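Local coordinates for protein luciferase (Lingulodinium polyedrum, PDB 1VPR) that catalyses the oxidation of dinoflagellate luciferin, an open tetrapyrrole, by molecular oxygen with emission of blue light, a pH-regulated reaction carried here by one of three homologous domains, at residues 108-118 against 140-149; 270-278 against 288-296. All coordinates share one frame; numbering follows the deposited sequence.

Interaction 1: residues 108-118 against 140-149; sequences FNNFQDPCPQL and CGPLPWPAGL
The Asp113 carboxylate lies against Gly148, in the place a side chain there would need, and so two stretches with little regular structure fit closely together. Starting from the Asp113 backbone, CB lies 3.6 Å from Ala147 O; CG then turns to the side of its own backbone N (chi1 -80°) and brings the carboxylate to the turn. There OD1 rests 3.4 Å from Gly148 CA, where a CB on Gly148 would collide with it. At the tip, the other oxygen, OD2, takes a nearly straight hydrogen bond (168°) from Asn109 ND2 at 2.7 Å, on its syn side, somewhat out of the carboxylate plane but in the plane of the Asn109 amide. With an alanine here, the Asn109 amide is likely to lose its mate and a gap to open beside Gly148. The turn, Pro146 to Leu149, is a type II beta turn with glycine at its third position. Phe108 points the rim of its ring at it: CD2 comes within 3.3 Å of Ala147 O, Pro146 O also lies at the ring edge, and CZ reaches Leu149 CD1 at 3.8 Å. Two waters bridge the backbones, one donating to both Pro114 O and Ala147 O, another joining Phe108 N to Gly148 O. Farther along, prolines pack on one another, Pro116 CB lying 3.9 Å from Pro144 CB, before Leu118 divides its branches, CD1 to Leu143 CD2 and CD2 to Pro144 CD. Residues 108-111 form a short left-handed helical turn, all with positive phi, and the chain then runs extended over the sheet. Pro116 and Leu118 rest on Trp265, and Pro146 and Leu149 on Phe263, both of strand 259-266; Pro116 also touches Cys272 of strand 271-282, while Leu118 and Cys140 lean on helix 120-126.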
loop_
_atom_site.group_PDB
_atom_site.type_symbol
_atom_site.label_atom_id
_atom_site.label_comp_id
_atom_site.label_asym_id
_atom_site.label_seq_id
_atom_site.Cartn_x
_atom_site.Cartn_y
_atom_site.Cartn_z
ATOM N N PHE A 108 10.073 -7.511 -13.741
ATOM C CA PHE A 108 11.503 -7.610 -13.415
ATOM C C PHE A 108 12.081 -8.965 -13.839
ATOM O O PHE A 108 12.988 -9.484 -13.193
ATOM C CB PHE A 108 11.734 -7.403 -11.911
ATOM C CG PHE A 108 11.521 -5.977 -11.443
ATOM C CD1 PHE A 108 10.317 -5.596 -10.868
ATOM C CD2 PHE A 108 12.533 -5.017 -11.591
ATOM C CE1 PHE A 108 10.108 -4.276 -10.444
ATOM C CE2 PHE A 108 12.335 -3.691 -11.170
ATOM C CZ PHE A 108 11.113 -3.324 -10.592
ATOM N N ASN A 109 11.555 -9.510 -14.934
ATOM C CA ASN A 109 11.986 -10.817 -15.435
ATOM C C ASN A 109 11.783 -11.857 -14.345
ATOM O O ASN A 109 12.687 -12.626 -14.023
ATOM C CB ASN A 109 13.453 -10.767 -15.862
ATOM C CG ASN A 109 13.634 -9.990 -17.143
ATOM O OD1 ASN A 109 12.920 -10.232 -18.126
ATOM N ND2 ASN A 109 14.578 -9.050 -17.152
ATOM N N ASN A 110 10.572 -11.860 -13.784
ATOM C CA ASN A 110 10.196 -12.759 -12.708
ATOM C C ASN A 110 11.066 -12.520 -11.506
ATOM O O ASN A 110 11.488 -13.463 -10.816
ATOM C CB ASN A 110 10.305 -14.207 -13.139
ATOM C CG ASN A 110 9.309 -14.553 -14.185
ATOM O OD1 ASN A 110 8.097 -14.397 -13.981
ATOM N ND2 ASN A 110 9.798 -15.018 -15.334
ATOM N N PHE A 111 11.313 -11.237 -11.262
ATOM C CA PHE A 111 12.122 -10.785 -10.159
ATOM C C PHE A 111 13.579 -11.267 -10.204
ATOM O O PHE A 111 14.291 -11.171 -9.201
ATOM C CB PHE A 111 11.446 -11.198 -8.847
ATOM C CG PHE A 111 10.057 -10.613 -8.676
ATOM C CD1 PHE A 111 8.936 -11.429 -8.676
ATOM C CD2 PHE A 111 9.888 -9.249 -8.480
ATOM C CE1 PHE A 111 7.651 -10.894 -8.470
ATOM C CE2 PHE A 111 8.600 -8.701 -8.274
ATOM C CZ PHE A 111 7.487 -9.535 -8.267
ATOM N N GLN A 112 14.027 -11.748 -11.365
ATOM C CA GLN A 112 15.419 -12.218 -11.490
ATOM C C GLN A 112 16.373 -11.061 -11.776
ATOM O O GLN A 112 17.585 -11.211 -11.689
ATOM C CB GLN A 112 15.540 -13.266 -12.595
ATOM C CG GLN A 112 14.690 -14.498 -12.353
ATOM C CD GLN A 112 14.803 -15.493 -13.482
ATOM O OE1 GLN A 112 15.508 -16.494 -13.366
ATOM N NE2 GLN A 112 14.124 -15.217 -14.588
ATOM N N ASP A 113 15.820 -9.907 -12.133
ATOM C CA ASP A 113 16.636 -8.729 -12.386
ATOM C C ASP A 113 17.381 -8.416 -11.094
ATOM O O ASP A 113 16.841 -8.603 -9.987
ATOM C CB ASP A 113 15.743 -7.547 -12.774
ATOM C CG ASP A 113 15.313 -7.599 -14.228
ATOM O OD1 ASP A 113 14.297 -6.966 -14.587
ATOM O OD2 ASP A 113 16.009 -8.275 -15.022
ATOM N N PRO A 114 18.634 -7.936 -11.207
ATOM C CA PRO A 114 19.441 -7.604 -10.028
ATOM C C PRO A 114 18.722 -6.548 -9.176
ATOM O O PRO A 114 18.373 -5.466 -9.667
ATOM C CB PRO A 114 20.746 -7.059 -10.627
ATOM C CG PRO A 114 20.761 -7.590 -12.006
ATOM C CD PRO A 114 19.330 -7.544 -12.444
ATOM N N CYS A 115 18.508 -6.872 -7.912
ATOM C CA CYS A 115 17.818 -5.968 -7.000
ATOM C C CYS A 115 18.776 -5.139 -6.141
ATOM O O CYS A 115 19.666 -5.676 -5.496
ATOM C CB CYS A 115 16.897 -6.779 -6.088
ATOM S SG CYS A 115 15.821 -5.756 -5.060
ATOM N N PRO A 116 18.590 -3.813 -6.113
ATOM C CA PRO A 116 19.459 -2.945 -5.309
ATOM C C PRO A 116 19.173 -3.152 -3.826
ATOM O O PRO A 116 18.125 -3.683 -3.453
ATOM C CB PRO A 116 19.069 -1.551 -5.771
ATOM C CG PRO A 116 17.581 -1.716 -6.034
ATOM C CD PRO A 116 17.520 -3.042 -6.774
ATOM N N GLN A 117 20.100 -2.715 -2.982
ATOM C CA GLN A 117 19.952 -2.845 -1.545
ATOM C C GLN A 117 20.768 -1.711 -0.919
ATOM O O GLN A 117 21.852 -1.389 -1.414
ATOM C CB GLN A 117 20.495 -4.208 -1.127
ATOM C CG GLN A 117 20.951 -4.334 0.301
ATOM C CD GLN A 117 19.823 -4.614 1.255
ATOM O OE1 GLN A 117 18.904 -5.366 0.933
ATOM N NE2 GLN A 117 19.896 -4.030 2.454
ATOM N N LEU A 118 20.262 -1.085 0.137
ATOM C CA LEU A 118 21.030 -0.007 0.757
ATOM C C LEU A 118 22.025 -0.612 1.741
ATOM O O LEU A 118 21.753 -1.636 2.378
ATOM C CB LEU A 118 20.107 0.974 1.495
ATOM C CG LEU A 118 19.050 1.690 0.661
ATOM C CD1 LEU A 118 18.304 2.726 1.524
ATOM C CD2 LEU A 118 19.728 2.367 -0.514
ATOM N N CYS A 140 20.979 9.486 2.535
ATOM C CA CYS A 140 21.877 8.538 1.886
ATOM C C CYS A 140 22.102 8.805 0.409
ATOM O O CYS A 140 22.686 7.975 -0.292
ATOM C CB CYS A 140 21.380 7.104 2.100
ATOM S SG CYS A 140 19.688 6.763 1.579
ATOM N N GLY A 141 21.674 9.973 -0.063
ATOM C CA GLY A 141 21.845 10.293 -1.474
ATOM C C GLY A 141 20.694 9.701 -2.263
ATOM O O GLY A 141 19.804 9.091 -1.665
ATOM N N PRO A 142 20.701 9.817 -3.604
ATOM C CA PRO A 142 19.652 9.306 -4.494
ATOM C C PRO A 142 19.377 7.836 -4.287
ATOM O O PRO A 142 20.310 7.030 -4.260
ATOM C CB PRO A 142 20.222 9.544 -5.888
ATOM C CG PRO A 142 21.300 10.614 -5.666
ATOM C CD PRO A 142 21.897 10.177 -4.382
ATOM N N LEU A 143 18.110 7.462 -4.146
ATOM C CA LEU A 143 17.820 6.045 -3.997
ATOM C C LEU A 143 18.082 5.412 -5.359
ATOM O O LEU A 143 17.891 6.050 -6.399
ATOM C CB LEU A 143 16.352 5.825 -3.571
ATOM C CG LEU A 143 15.957 6.185 -2.118
ATOM C CD1 LEU A 143 14.432 6.144 -1.948
ATOM C CD2 LEU A 143 16.626 5.208 -1.134
ATOM N N PRO A 144 18.575 4.161 -5.377
ATOM C CA PRO A 144 18.829 3.492 -6.648
ATOM C C PRO A 144 17.497 3.091 -7.287
ATOM O O PRO A 144 16.598 2.646 -6.583
ATOM C CB PRO A 144 19.633 2.243 -6.235
ATOM C CG PRO A 144 20.349 2.678 -5.000
ATOM C CD PRO A 144 19.241 3.452 -4.273
ATOM N N TRP A 145 17.355 3.278 -8.599
ATOM C CA TRP A 145 16.150 2.814 -9.287
ATOM C C TRP A 145 16.449 1.324 -9.503
ATOM O O TRP A 145 17.605 0.956 -9.742
ATOM C CB TRP A 145 15.988 3.491 -10.648
ATOM C CG TRP A 145 15.521 4.933 -10.572
ATOM C CD1 TRP A 145 16.307 6.050 -10.526
ATOM C CD2 TRP A 145 14.162 5.394 -10.540
ATOM N NE1 TRP A 145 15.522 7.179 -10.475
ATOM C CE2 TRP A 145 14.202 6.803 -10.477
ATOM C CE3 TRP A 145 12.916 4.749 -10.557
ATOM C CZ2 TRP A 145 13.038 7.591 -10.429
ATOM C CZ3 TRP A 145 11.751 5.529 -10.512
ATOM C CH2 TRP A 145 11.819 6.933 -10.450
ATOM N N PRO A 146 15.438 0.440 -9.389
ATOM C CA PRO A 146 15.731 -0.985 -9.593
ATOM C C PRO A 146 15.873 -1.392 -11.049
ATOM O O PRO A 146 14.967 -1.175 -11.853
ATOM C CB PRO A 146 14.554 -1.681 -8.910
ATOM C CG PRO A 146 13.415 -0.712 -9.137
ATOM C CD PRO A 146 14.074 0.632 -8.845
ATOM N N ALA A 147 17.018 -1.980 -11.392
ATOM C CA ALA A 147 17.280 -2.453 -12.754
ATOM C C ALA A 147 16.069 -3.202 -13.309
ATOM O O ALA A 147 15.468 -4.009 -12.596
ATOM C CB ALA A 147 18.504 -3.409 -12.752
ATOM N N GLY A 148 15.719 -2.949 -14.572
ATOM C CA GLY A 148 14.583 -3.647 -15.170
ATOM C C GLY A 148 13.244 -2.939 -15.024
ATOM O O GLY A 148 12.227 -3.419 -15.525
ATOM N N LEU A 149 13.216 -1.804 -14.333
ATOM C CA LEU A 149 11.952 -1.087 -14.205
ATOM C C LEU A 149 11.663 -0.381 -15.523
ATOM O O LEU A 149 12.512 0.332 -16.045
ATOM C CB LEU A 149 12.020 -0.044 -13.077
ATOM C CG LEU A 149 10.724 0.742 -12.832
ATOM C CD1 LEU A 149 9.674 -0.180 -12.229
ATOM C CD2 LEU A 149 11.003 1.925 -11.898
HETATM O O HOH W 1 9.788 -5.075 -15.175
HETATM O O HOH W 2 15.723 -4.924 -10.048
#

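Interaction 2: residues 270-278 against 288-296; sequences GRCFRIERR and MRQATEVGG
The antiparallel beta hairpin of strands 271-282 and 285-294 brings Arg274 opposite Glu293, Glu276 opposite Ala291 and Arg278 opposite Arg289, each a hydrogen-bonded pair with reciprocal N-H to O=C bonds. The two short segments run at 159° to each other, and between these rungs lie the non-hydrogen-bonded pairs Ile275 with Thr292 and Arg277 with Gln290. Arg277, extended from CG to NE, grips Gln290 side-on: NE at 3.0 Å and NH2 at 3.1 Å both donate to OE1, which lies in the guanidinium plane while the two nitrogens come from the same face of the amide. Tyr303 OH is a further partner of this oxygen. Ile275 lies alongside Thr292, its CD1 3.4 Å from OG1, the hydroxyl itself being hydrogen-bonded to His200 O. These rungs belong to the ten-stranded antiparallel sheet that makes up the calycin beta barrel of this luciferase domain, where strand 259-266 flanks one side of the hairpin and strand 297-307 the other. On the face carrying Arg274, Glu276 and Arg289, charges gather. Arg289 comes edge-on, NH1 3.1 Å above the centre of the Arg278 guanidinium, a close approach of like charges that nearby carboxylates would be expected to offset: Arg278 NE donates to the syn lone pair of Glu276 OE2 at 2.6 Å, and Asp103 forms a salt bridge with Arg289. Arg274 NH2 reaches Glu293 OE2 at 3.2 Å from above the carboxylate plane, a bend at chi2 (-86°) turning the Glu293 carboxylate back toward it; the Arg274 guanidinium is also bound by the carbonyls of Phe111 and Asp113. Near the hairpin's open end, Val294 CB lies over one face of the Phe273 ring in a CH-pi contact, 4.1 Å from the centroid, while Thr292 CG2 meets the edge of that ring.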
loop_
_atom_site.group_PDB
_atom_site.type_symbol
_atom_site.label_atom_id
_atom_site.label_comp_id
_atom_site.label_asym_id
_atom_site.label_seq_id
_atom_site.Cartn_x
_atom_site.Cartn_y
_atom_site.Cartn_z
ATOM N N GLY A 270 16.584 -1.116 4.453
ATOM C CA GLY A 270 17.399 -0.918 3.263
ATOM C C GLY A 270 17.000 -1.848 2.134
ATOM O O GLY A 270 17.718 -1.962 1.126
ATOM N N ARG A 271 15.852 -2.512 2.280
ATOM C CA ARG A 271 15.386 -3.450 1.247
ATOM C C ARG A 271 14.482 -2.797 0.195
ATOM O O ARG A 271 13.678 -1.922 0.519
ATOM C CB ARG A 271 14.635 -4.613 1.902
ATOM C CG ARG A 271 15.507 -5.537 2.730
ATOM C CD ARG A 271 14.672 -6.696 3.267
ATOM N NE ARG A 271 13.630 -6.230 4.176
ATOM C CZ ARG A 271 12.649 -7.009 4.634
ATOM N NH1 ARG A 271 11.726 -6.523 5.464
ATOM N NH2 ARG A 271 12.589 -8.279 4.249
ATOM N N CYS A 272 14.628 -3.216 -1.062
ATOM C CA CYS A 272 13.813 -2.689 -2.161
ATOM C C CYS A 272 12.792 -3.766 -2.534
ATOM O O CYS A 272 13.164 -4.787 -3.120
ATOM C CB CYS A 272 14.698 -2.387 -3.388
ATOM S SG CYS A 272 13.828 -1.642 -4.827
ATOM N N PHE A 273 11.524 -3.567 -2.163
ATOM C CA PHE A 273 10.474 -4.529 -2.506
ATOM C C PHE A 273 10.047 -4.213 -3.922
ATOM O O PHE A 273 9.798 -3.057 -4.268
ATOM C CB PHE A 273 9.246 -4.388 -1.577
ATOM C CG PHE A 273 9.462 -4.906 -0.177
ATOM C CD1 PHE A 273 10.204 -4.181 0.739
ATOM C CD2 PHE A 273 8.910 -6.127 0.218
ATOM C CE1 PHE A 273 10.403 -4.643 2.031
ATOM C CE2 PHE A 273 9.096 -6.610 1.509
ATOM C CZ PHE A 273 9.848 -5.866 2.426
ATOM N N ARG A 274 9.937 -5.229 -4.760
ATOM C CA ARG A 274 9.539 -4.971 -6.126
ATOM C C ARG A 274 8.146 -5.523 -6.273
ATOM O O ARG A 274 7.810 -6.531 -5.666
ATOM C CB ARG A 274 10.563 -5.578 -7.074
ATOM C CG ARG A 274 11.872 -4.773 -7.063
ATOM C CD ARG A 274 12.959 -5.434 -7.922
ATOM N NE ARG A 274 13.256 -6.758 -7.397
ATOM C CZ ARG A 274 13.987 -7.661 -8.034
ATOM N NH1 ARG A 274 14.501 -7.363 -9.225
ATOM N NH2 ARG A 274 14.165 -8.865 -7.498
ATOM N N ILE A 275 7.325 -4.879 -7.093
ATOM C CA ILE A 275 5.922 -5.272 -7.129
ATOM C C ILE A 275 5.185 -4.988 -8.418
ATOM O O ILE A 275 5.595 -4.123 -9.198
ATOM C CB ILE A 275 5.222 -4.524 -5.946
ATOM C CG1 ILE A 275 3.722 -4.832 -5.867
ATOM C CG2 ILE A 275 5.422 -2.989 -6.115
ATOM C CD1 ILE A 275 3.079 -4.117 -4.670
ATOM N N GLU A 276 4.126 -5.758 -8.668
ATOM C CA GLU A 276 3.270 -5.507 -9.820
ATOM C C GLU A 276 1.824 -5.711 -9.407
ATOM O O GLU A 276 1.536 -6.446 -8.434
ATOM C CB GLU A 276 3.573 -6.444 -11.012
ATOM C CG GLU A 276 3.298 -7.936 -10.799
ATOM C CD GLU A 276 3.032 -8.631 -12.118
ATOM O OE1 GLU A 276 3.973 -8.682 -12.947
ATOM O OE2 GLU A 276 1.880 -9.100 -12.349
ATOM N N ARG A 277 0.918 -5.029 -10.113
ATOM C CA ARG A 277 -0.521 -5.224 -9.924
ATOM C C ARG A 277 -1.038 -5.347 -11.335
ATOM O O ARG A 277 -0.726 -4.499 -12.169
ATOM C CB ARG A 277 -1.218 -4.040 -9.260
ATOM C CG ARG A 277 -1.058 -3.988 -7.725
ATOM C CD ARG A 277 -1.515 -2.638 -7.163
ATOM N NE ARG A 277 -1.554 -2.684 -5.700
ATOM C CZ ARG A 277 -1.750 -1.621 -4.926
ATOM N NH1 ARG A 277 -1.933 -0.430 -5.478
ATOM N NH2 ARG A 277 -1.743 -1.748 -3.596
ATOM N N ARG A 278 -1.821 -6.390 -11.605
ATOM C CA ARG A 278 -2.400 -6.577 -12.928
ATOM C C ARG A 278 -3.868 -6.935 -12.795
ATOM O O ARG A 278 -4.266 -7.658 -11.866
ATOM C CB ARG A 278 -1.661 -7.674 -13.725
ATOM C CG ARG A 278 -1.821 -9.098 -13.233
ATOM C CD ARG A 278 -1.199 -10.096 -14.229
ATOM N NE ARG A 278 0.269 -10.025 -14.237
ATOM C CZ ARG A 278 1.053 -10.781 -15.008
ATOM N NH1 ARG A 278 2.365 -10.649 -14.932
ATOM N NH2 ARG A 278 0.527 -11.661 -15.864
HETATM N N MSE A 288 -7.733 -8.668 -9.692
HETATM C CA MSE A 288 -6.484 -7.955 -9.676
HETATM C C MSE A 288 -5.535 -8.801 -8.861
HETATM O O MSE A 288 -5.873 -9.217 -7.755
HETATM C CB MSE A 288 -6.614 -6.565 -9.011
HETATM C CG MSE A 288 -5.242 -5.968 -8.713
HETATM SE SE MSE A 288 -5.291 -4.157 -7.993
HETATM C CE MSE A 288 -5.480 -3.274 -9.605
ATOM N N ARG A 289 -4.353 -9.068 -9.402
ATOM C CA ARG A 289 -3.375 -9.821 -8.655
ATOM C C ARG A 289 -2.200 -8.922 -8.348
ATOM O O ARG A 289 -1.620 -8.308 -9.237
ATOM C CB ARG A 289 -2.870 -11.061 -9.415
ATOM C CG ARG A 289 -1.864 -11.873 -8.574
ATOM C CD ARG A 289 -1.189 -13.000 -9.383
ATOM N NE ARG A 289 -0.340 -12.471 -10.461
ATOM C CZ ARG A 289 0.066 -13.188 -11.513
ATOM N NH1 ARG A 289 0.833 -12.637 -12.443
ATOM N NH2 ARG A 289 -0.303 -14.458 -11.645
ATOM N N GLN A 290 -1.871 -8.838 -7.069
ATOM C CA GLN A 290 -0.740 -8.041 -6.603
ATOM C C GLN A 290 0.374 -9.028 -6.232
ATOM O O GLN A 290 0.138 -9.978 -5.489
ATOM C CB GLN A 290 -1.174 -7.264 -5.361
ATOM C CG GLN A 290 -0.109 -6.412 -4.695
ATOM C CD GLN A 290 -0.678 -5.640 -3.532
ATOM O OE1 GLN A 290 -1.614 -4.848 -3.693
ATOM N NE2 GLN A 290 -0.122 -5.870 -2.345
ATOM N N ALA A 291 1.585 -8.811 -6.739
ATOM C CA ALA A 291 2.688 -9.707 -6.443
ATOM C C ALA A 291 3.868 -8.866 -5.971
ATOM O O ALA A 291 4.393 -8.042 -6.733
ATOM C CB ALA A 291 3.071 -10.518 -7.714
ATOM N N THR A 292 4.278 -9.083 -4.725
ATOM C CA THR A 292 5.387 -8.351 -4.118
ATOM C C THR A 292 6.545 -9.293 -3.806
ATOM O O THR A 292 6.342 -10.360 -3.228
ATOM C CB THR A 292 4.957 -7.708 -2.810
ATOM O OG1 THR A 292 3.756 -6.957 -3.026
ATOM C CG2 THR A 292 6.040 -6.766 -2.293
ATOM N N GLU A 293 7.758 -8.883 -4.159
ATOM C CA GLU A 293 8.927 -9.737 -3.942
ATOM C C GLU A 293 10.126 -9.068 -3.301
ATOM O O GLU A 293 10.450 -7.915 -3.587
ATOM C CB GLU A 293 9.382 -10.353 -5.276
ATOM C CG GLU A 293 10.445 -11.467 -5.164
ATOM C CD GLU A 293 11.894 -10.971 -5.120
ATOM O OE1 GLU A 293 12.798 -11.833 -4.971
ATOM O OE2 GLU A 293 12.136 -9.742 -5.241
ATOM N N VAL A 294 10.774 -9.821 -2.423
ATOM C CA VAL A 294 11.999 -9.393 -1.770
ATOM C C VAL A 294 12.759 -10.654 -1.331
ATOM O O VAL A 294 12.172 -11.636 -0.830
ATOM C CB VAL A 294 11.726 -8.456 -0.569
ATOM C CG1 VAL A 294 11.187 -9.233 0.620
ATOM C CG2 VAL A 294 13.000 -7.678 -0.228
ATOM N N GLY A 295 14.061 -10.636 -1.584
ATOM C CA GLY A 295 14.921 -11.750 -1.224
ATOM C C GLY A 295 14.474 -13.126 -1.671
ATOM O O GLY A 295 14.662 -14.080 -0.919
ATOM N N GLY A 296 13.887 -13.238 -2.863
ATOM C CA GLY A 296 13.455 -14.534 -3.364
ATOM C C GLY A 296 12.084 -15.003 -2.895
ATOM O O GLY A 296 11.613 -16.100 -3.244
HETATM O O HOH W 3 12.966 -7.057 -4.600
HETATM O O HOH W 4 0.462 -9.762 -10.186
#

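Following the chain from the N terminus, interaction 1 comes first: residues 108-118 lead into a loop of 21 residues that includes helix 120-126, and the chain returns at 140-149 to close it. The chain then builds most of the sheet before interaction 2 closes the much shorter hairpin between 270-278 and 288-296. The two are in series, neither nested nor crossed, yet they meet in space, their centres 12 Å apart. Leu118 N lies 2.9 Å from Gly270 O, a probable hydrogen bond, and Phe111 packs against Glu293. Through 108-118 the irregular layer is tied to the hairpin of 271-282 and 285-294, which lies far later in the sequence.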